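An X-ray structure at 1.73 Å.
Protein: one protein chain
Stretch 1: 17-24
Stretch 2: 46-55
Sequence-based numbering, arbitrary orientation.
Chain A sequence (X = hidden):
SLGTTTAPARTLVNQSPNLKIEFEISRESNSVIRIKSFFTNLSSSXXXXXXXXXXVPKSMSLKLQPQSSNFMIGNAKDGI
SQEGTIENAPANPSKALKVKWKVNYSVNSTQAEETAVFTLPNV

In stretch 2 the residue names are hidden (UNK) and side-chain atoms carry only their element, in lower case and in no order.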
ATOM      1  N   PRO A  17     -10.695  -3.845 -10.281  1.00 15.07           N
ATOM      2  CA  PRO A  17     -11.467  -5.083 -10.457  1.00 17.43           C
ATOM      3  C   PRO A  17     -10.826  -6.255  -9.715  1.00 23.38           C
ATOM      4  O   PRO A  17     -11.526  -7.194  -9.336  1.00 19.13           O
ATOM      5  CB  PRO A  17     -11.397  -5.330 -11.965  1.00 20.51           C
ATOM      6  CG  PRO A  17     -11.155  -3.955 -12.567  1.00 22.12           C
ATOM      7  CD  PRO A  17     -10.288  -3.249 -11.566  1.00 17.28           C
ATOM      8  N   ASN A  18      -9.513  -6.199  -9.503  1.00 15.58           N
ATOM      9  CA  ASN A  18      -8.801  -7.348  -8.918  1.00 14.03           C
ATOM     10  C   ASN A  18      -8.247  -7.126  -7.518  1.00 17.37           C
ATOM     11  O   ASN A  18      -7.985  -8.094  -6.805  1.00 15.97           O
ATOM     12  CB  ASN A  18      -7.619  -7.748  -9.795  1.00 15.93           C
ATOM     13  CG  ASN A  18      -8.006  -7.991 -11.227  1.00 24.18           C
ATOM     14  OD1 ASN A  18      -8.954  -8.721 -11.507  1.00 24.84           O
ATOM     15  ND2 ASN A  18      -7.253  -7.397 -12.153  1.00 29.57           N
ATOM     16  N   LEU A  19      -8.022  -5.870  -7.132  1.00 13.72           N
ATOM     17  CA  LEU A  19      -7.153  -5.593  -5.995  1.00 11.59           C
ATOM     18  C   LEU A  19      -7.619  -4.400  -5.181  1.00 15.55           C
ATOM     19  O   LEU A  19      -7.886  -3.322  -5.725  1.00 16.64           O
ATOM     20  CB  LEU A  19      -5.710  -5.338  -6.476  1.00 10.70           C
ATOM     21  CG  LEU A  19      -4.651  -5.083  -5.392  1.00 11.91           C
ATOM     22  CD1 LEU A  19      -4.396  -6.357  -4.566  1.00 16.31           C
ATOM     23  CD2 LEU A  19      -3.333  -4.566  -5.982  1.00 11.64           C
ATOM     24  N   LYS A  20      -7.692  -4.604  -3.877  1.00 11.92           N
ATOM     25  CA  LYS A  20      -8.008  -3.532  -2.945  1.00 14.16           C
ATOM     26  C   LYS A  20      -6.764  -3.188  -2.128  1.00 18.14           C
ATOM     27  O   LYS A  20      -6.129  -4.071  -1.562  1.00 15.27           O
ATOM     28  CB  LYS A  20      -9.161  -3.958  -2.034  1.00 16.22           C
ATOM     29  CG  LYS A  20      -9.500  -2.973  -0.923  1.00 21.01           C
ATOM     30  CD  LYS A  20     -10.516  -3.612   0.030  1.00 25.14           C
ATOM     31  CE  LYS A  20     -11.672  -2.698   0.371  1.00 40.39           C
ATOM     32  NZ  LYS A  20     -12.669  -3.417   1.242  1.00 37.07           N
ATOM     33  N   ILE A  21      -6.401  -1.906  -2.090  1.00 12.40           N
ATOM     34  CA  ILE A  21      -5.249  -1.459  -1.315  1.00 11.03           C
ATOM     35  C   ILE A  21      -5.717  -0.517  -0.228  1.00 16.72           C
ATOM     36  O   ILE A  21      -6.436   0.444  -0.516  1.00 14.92           O
ATOM     37  CB  ILE A  21      -4.200  -0.708  -2.181  1.00 10.72           C
ATOM     38  CG1 ILE A  21      -3.804  -1.528  -3.420  1.00 12.46           C
ATOM     39  CG2 ILE A  21      -2.984  -0.291  -1.306  1.00 11.75           C
ATOM     40  CD1 ILE A  21      -2.854  -0.789  -4.391  1.00 11.67           C
ATOM     41  N   GLU A  22      -5.323  -0.796   1.011  1.00 11.76           N
ATOM     42  CA  GLU A  22      -5.634   0.075   2.147  1.00 14.45           C
ATOM     43  C   GLU A  22      -4.384   0.416   2.960  1.00 17.92           C
ATOM     44  O   GLU A  22      -3.447  -0.378   3.030  1.00 13.78           O
ATOM     45  CB  GLU A  22      -6.662  -0.593   3.070  1.00 16.01           C
ATOM     46  CG  GLU A  22      -7.985  -0.914   2.408  1.00 15.30           C
ATOM     47  CD  GLU A  22      -8.842  -1.827   3.263  1.00 23.93           C
ATOM     48  OE1 GLU A  22      -8.366  -2.929   3.617  1.00 19.85           O
ATOM     49  OE2 GLU A  22      -9.993  -1.449   3.587  1.00 22.00           O
ATOM     50  N   PHE A  23      -4.375   1.598   3.578  1.00 14.88           N
ATOM     51  CA  PHE A  23      -3.328   1.960   4.523  1.00 16.70           C
ATOM     52  C   PHE A  23      -3.916   2.068   5.925  1.00 20.10           C
ATOM     53  O   PHE A  23      -5.026   2.571   6.105  1.00 19.88           O
ATOM     54  CB  PHE A  23      -2.717   3.330   4.213  1.00 17.17           C
ATOM     55  CG  PHE A  23      -1.905   3.391   2.943  1.00 17.98           C
ATOM     56  CD1 PHE A  23      -1.617   4.617   2.366  1.00 16.30           C
ATOM     57  CD2 PHE A  23      -1.425   2.247   2.338  1.00 19.90           C
ATOM     58  CE1 PHE A  23      -0.865   4.700   1.193  1.00 18.34           C
ATOM     59  CE2 PHE A  23      -0.679   2.322   1.169  1.00 21.72           C
ATOM     60  CZ  PHE A  23      -0.398   3.549   0.599  1.00 21.05           C
ATOM     61  N   GLU A  24      -3.165   1.595   6.907  1.00 15.62           N
ATOM     62  CA  GLU A  24      -3.398   1.978   8.297  1.00 16.08           C
ATOM     63  C   GLU A  24      -2.344   3.012   8.651  1.00 22.88           C
ATOM     64  O   GLU A  24      -1.146   2.718   8.635  1.00 19.24           O
ATOM     65  CB  GLU A  24      -3.352   0.762   9.238  1.00 17.04           C
ATOM     66  CG  GLU A  24      -4.653  -0.043   9.276  1.00 27.12           C
ATOM     67  CD  GLU A  24      -4.599  -1.261  10.205  1.00 30.71           C
ATOM     68  OE1 GLU A  24      -3.597  -1.436  10.935  1.00 25.30           O
ATOM     69  OE2 GLU A  24      -5.564  -2.058  10.188  1.00 29.94           O
ATOM     70  N   UNK A  46      -5.943 -16.512  -8.096  1.00 14.02           N
ATOM     71  CA  UNK A  46      -4.846 -15.954  -7.294  1.00 12.55           C
ATOM     72  C   UNK A  46      -4.124 -14.805  -7.964  1.00 13.15           C
ATOM     73  O   UNK A  46      -4.014 -14.753  -9.182  1.00 14.16           O
ATOM     74  c   UNK A  46      -4.495 -18.296  -7.813  1.00 23.90           C
ATOM     75  c   UNK A  46      -5.625 -17.835  -8.662  1.00 19.53           C
ATOM     76  c   UNK A  46      -3.863 -17.124  -7.147  1.00 14.98           C
ATOM     77  N   UNK A  47      -3.624 -13.903  -7.135  1.00 13.47           N
ATOM     78  CA  UNK A  47      -2.735 -12.839  -7.590  1.00 10.42           C
ATOM     79  C   UNK A  47      -1.305 -13.245  -7.259  1.00 12.16           C
ATOM     80  O   UNK A  47      -1.030 -13.680  -6.152  1.00 14.38           O
ATOM     81  c   UNK A  47      -1.905 -10.506  -7.065  1.00 15.86           C
ATOM     82  c   UNK A  47      -4.350 -10.930  -7.507  1.00 16.36           C
ATOM     83  c   UNK A  47      -4.786  -9.590  -6.889  1.00 15.81           C
ATOM     84  c   UNK A  47      -3.068 -11.509  -6.905  1.00 16.07           C
ATOM     85  N   UNK A  48      -0.402 -13.103  -8.220  1.00 12.16           N
ATOM     86  CA  UNK A  48       0.995 -13.477  -7.979  1.00 15.10           C
ATOM     87  C   UNK A  48       1.932 -12.371  -8.442  1.00 13.32           C
ATOM     88  O   UNK A  48       1.491 -11.403  -9.059  1.00 13.60           O
ATOM     89  o   UNK A  48       1.098 -14.667 -10.097  1.00 17.55           O
ATOM     90  c   UNK A  48       1.323 -14.783  -8.709  1.00 17.18           C
ATOM     91  N   UNK A  49       3.219 -12.535  -8.145  1.00  9.07           N
ATOM     92  CA  UNK A  49       4.239 -11.609  -8.599  1.00  9.86           C
ATOM     93  C   UNK A  49       3.927 -10.165  -8.199  1.00  9.71           C
ATOM     94  O   UNK A  49       4.263  -9.255  -8.936  1.00 11.52           O
ATOM     95  n   UNK A  49       4.383 -13.424 -11.827  1.00 15.91           N
ATOM     96  c   UNK A  49       4.382 -11.698 -10.123  1.00 10.06           C
ATOM     97  c   UNK A  49       4.736 -13.104 -10.591  1.00 13.85           C
ATOM     98  o   UNK A  49       5.335 -13.877  -9.850  1.00 12.98           O
ATOM     99  N   UNK A  50       3.318  -9.960  -7.031  1.00  8.89           N
ATOM    100  CA  UNK A  50       2.888  -8.599  -6.664  1.00  9.39           C
ATOM    101  C   UNK A  50       4.074  -7.761  -6.184  1.00  9.54           C
ATOM    102  O   UNK A  50       4.768  -8.114  -5.222  1.00 10.58           O
ATOM    103  c   UNK A  50       1.801  -6.523  -4.252  1.00  9.93           C
ATOM    104  c   UNK A  50      -0.396  -7.430  -5.132  1.00 11.73           C
ATOM    105  c   UNK A  50       1.105  -7.240  -5.398  1.00  9.22           C
ATOM    106  c   UNK A  50       1.755  -8.632  -5.609  1.00  9.43           C
ATOM    107  N   UNK A  51       4.284  -6.629  -6.858  1.00  9.55           N
ATOM    108  CA  UNK A  51       5.394  -5.732  -6.579  1.00  8.31           C
ATOM    109  C   UNK A  51       4.805  -4.350  -6.314  1.00  9.61           C
ATOM    110  O   UNK A  51       4.162  -3.781  -7.188  1.00 10.32           O
ATOM    111  c   UNK A  51       6.346  -5.677  -7.792  1.00  9.71           C
ATOM    112  c   UNK A  51       7.459  -4.674  -7.563  1.00  9.57           C
ATOM    113  c   UNK A  51       6.950  -7.074  -8.050  1.00 11.60           C
ATOM    114  N   UNK A  52       5.001  -3.845  -5.100  1.00  9.52           N
ATOM    115  CA  UNK A  52       4.437  -2.549  -4.695  1.00  8.71           C
ATOM    116  C   UNK A  52       5.548  -1.530  -4.491  1.00 10.57           C
ATOM    117  O   UNK A  52       6.531  -1.785  -3.775  1.00  9.96           O
ATOM    118  c   UNK A  52       2.616   0.252  -1.274  1.00 10.70           C
ATOM    119  c   UNK A  52       1.897  -0.955  -3.676  1.00 11.51           C
ATOM    120  c   UNK A  52       1.577   0.775  -2.032  1.00 10.57           C
ATOM    121  c   UNK A  52       1.223   0.175  -3.238  1.00 11.70           C
ATOM    122  c   UNK A  52       3.669  -2.723  -3.386  1.00 11.17           C
ATOM    123  c   UNK A  52       3.295  -0.872  -1.726  1.00 11.31           C
ATOM    124  c   UNK A  52       2.948  -1.479  -2.927  1.00 10.21           C
ATOM    125  N   UNK A  53       5.377  -0.360  -5.107  1.00  9.65           N
ATOM    126  CA  UNK A  53       6.350   0.726  -4.999  1.00 10.01           C
ATOM    127  C   UNK A  53       5.670   1.954  -4.402  1.00 10.87           C
ATOM    128  O   UNK A  53       4.617   2.372  -4.884  1.00 13.43           O
ATOM    129  c   UNK A  53       9.265   1.683  -5.765  1.00 14.44           C
ATOM    130  c   UNK A  53       7.984   2.145  -6.470  1.00 12.65           C
ATOM    131  c   UNK A  53       8.275   2.479  -7.944  1.00 14.60           C
ATOM    132  c   UNK A  53       6.897   1.076  -6.395  1.00 10.57           C
ATOM    133  N   UNK A  54       6.271   2.515  -3.356  1.00 11.18           N
ATOM    134  CA  UNK A  54       5.707   3.678  -2.673  1.00 12.47           C
ATOM    135  C   UNK A  54       6.745   4.787  -2.576  1.00 14.76           C
ATOM    136  O   UNK A  54       7.904   4.534  -2.259  1.00 15.85           O
ATOM    137  c   UNK A  54       5.251   3.262  -1.267  1.00 14.56           C
ATOM    138  c   UNK A  54       4.329   3.735   0.994  1.00 20.78           C
ATOM    139  c   UNK A  54       3.333   4.832  -1.043  1.00 15.32           C
ATOM    140  c   UNK A  54       4.609   4.332  -0.388  1.00 19.29           C
ATOM    141  N   UNK A  55       6.338   6.020  -2.841  1.00 12.11           N
ATOM    142  CA  UNK A  55       7.269   7.145  -2.750  1.00 12.36           C
ATOM    143  C   UNK A  55       6.597   8.277  -1.995  1.00 16.87           C
ATOM    144  O   UNK A  55       5.395   8.484  -2.130  1.00 16.79           O
ATOM    145  c   UNK A  55       7.677   7.619  -4.134  1.00 18.42           C
TER

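Position 46 carries three side-chain carbons that close a ring onto the backbone N, which identifies Pro46; it lies out of reach of stretch 1. At position 47 there are four carbons, forked at the first, with one arm two carbons long, and the end of the long arm lies 3.5 Å from Asn18 O and 4.0 Å from Leu19 CD1. This is the pattern of isoleucine. In Ile47, then, CD1 meets both a backbone carbonyl and an apolar side chain.

Position 48 has one carbon followed by one oxygen and makes no contact with stretch 1; it is Ser48. Position 49 has two carbons, the second bearing an oxygen and a nitrogen, and this side chain stays clear of stretch 1. It is the amide of Asn49, where the chain turns a corner with phi/psi of 55/35°.

Position 50 has four carbons forked at the second, and one terminal carbon comes within 4.2 Å of Leu19 CD1. This is Leu50, and the atom is CD1, so that Leu19 CD1 touches residues before and after the corner. Position 51 has a single carbon carrying two more, a short fork that is exposed and out of reach: Val51.

At position 52 one carbon leads to a six-carbon ring with no further atom on it. Two ring carbons touch stretch 1, one 4.3 Å from Ile21 CD1 and the other 4.2 Å from Phe23 CE2. The bare ring defines phenylalanine rather than tyrosine; in Phe52 the first of these atoms is CE2 and the second CZ. CZ sits at the edge of the Phe23 ring, near its plane.

Position 53 again shows four carbons forked at the second, exposed and without a partner on stretch 1; this is Leu53. Position 54 has the same fork, but one of its ends comes within 4.3 Å of Phe23 CZ. It is Leu54, and the contacting atom is CD1. Position 55 has a lone side-chain carbon that does not reach across, and is Ala55.

The contact is mostly apolar side-chain packing. Much of it lies between strands 19-24 and 50-55, whose axes come no closer than 12.0 Å and cross at -41°; before the corner, Ile47 adds its packing on Leu19 and its approach to the backbone O of Asn18. No hydrogen bond links the stretches. Strand alternation sends Leu50, Phe52 and Leu54 toward stretch 1, while Val51 and Leu53 remain out of reach; Leu19 and Ile21 answer from the other strand. The CA-to-CB bond of Phe23 points sideways, yet its ring end comes nearer and bridges Phe52 and Leu54. Long apolar side chains thus span the gap between the backbones, and the packing buries 279 Å² in all.

Stretch 2 (46-55) PISNLVFLLA
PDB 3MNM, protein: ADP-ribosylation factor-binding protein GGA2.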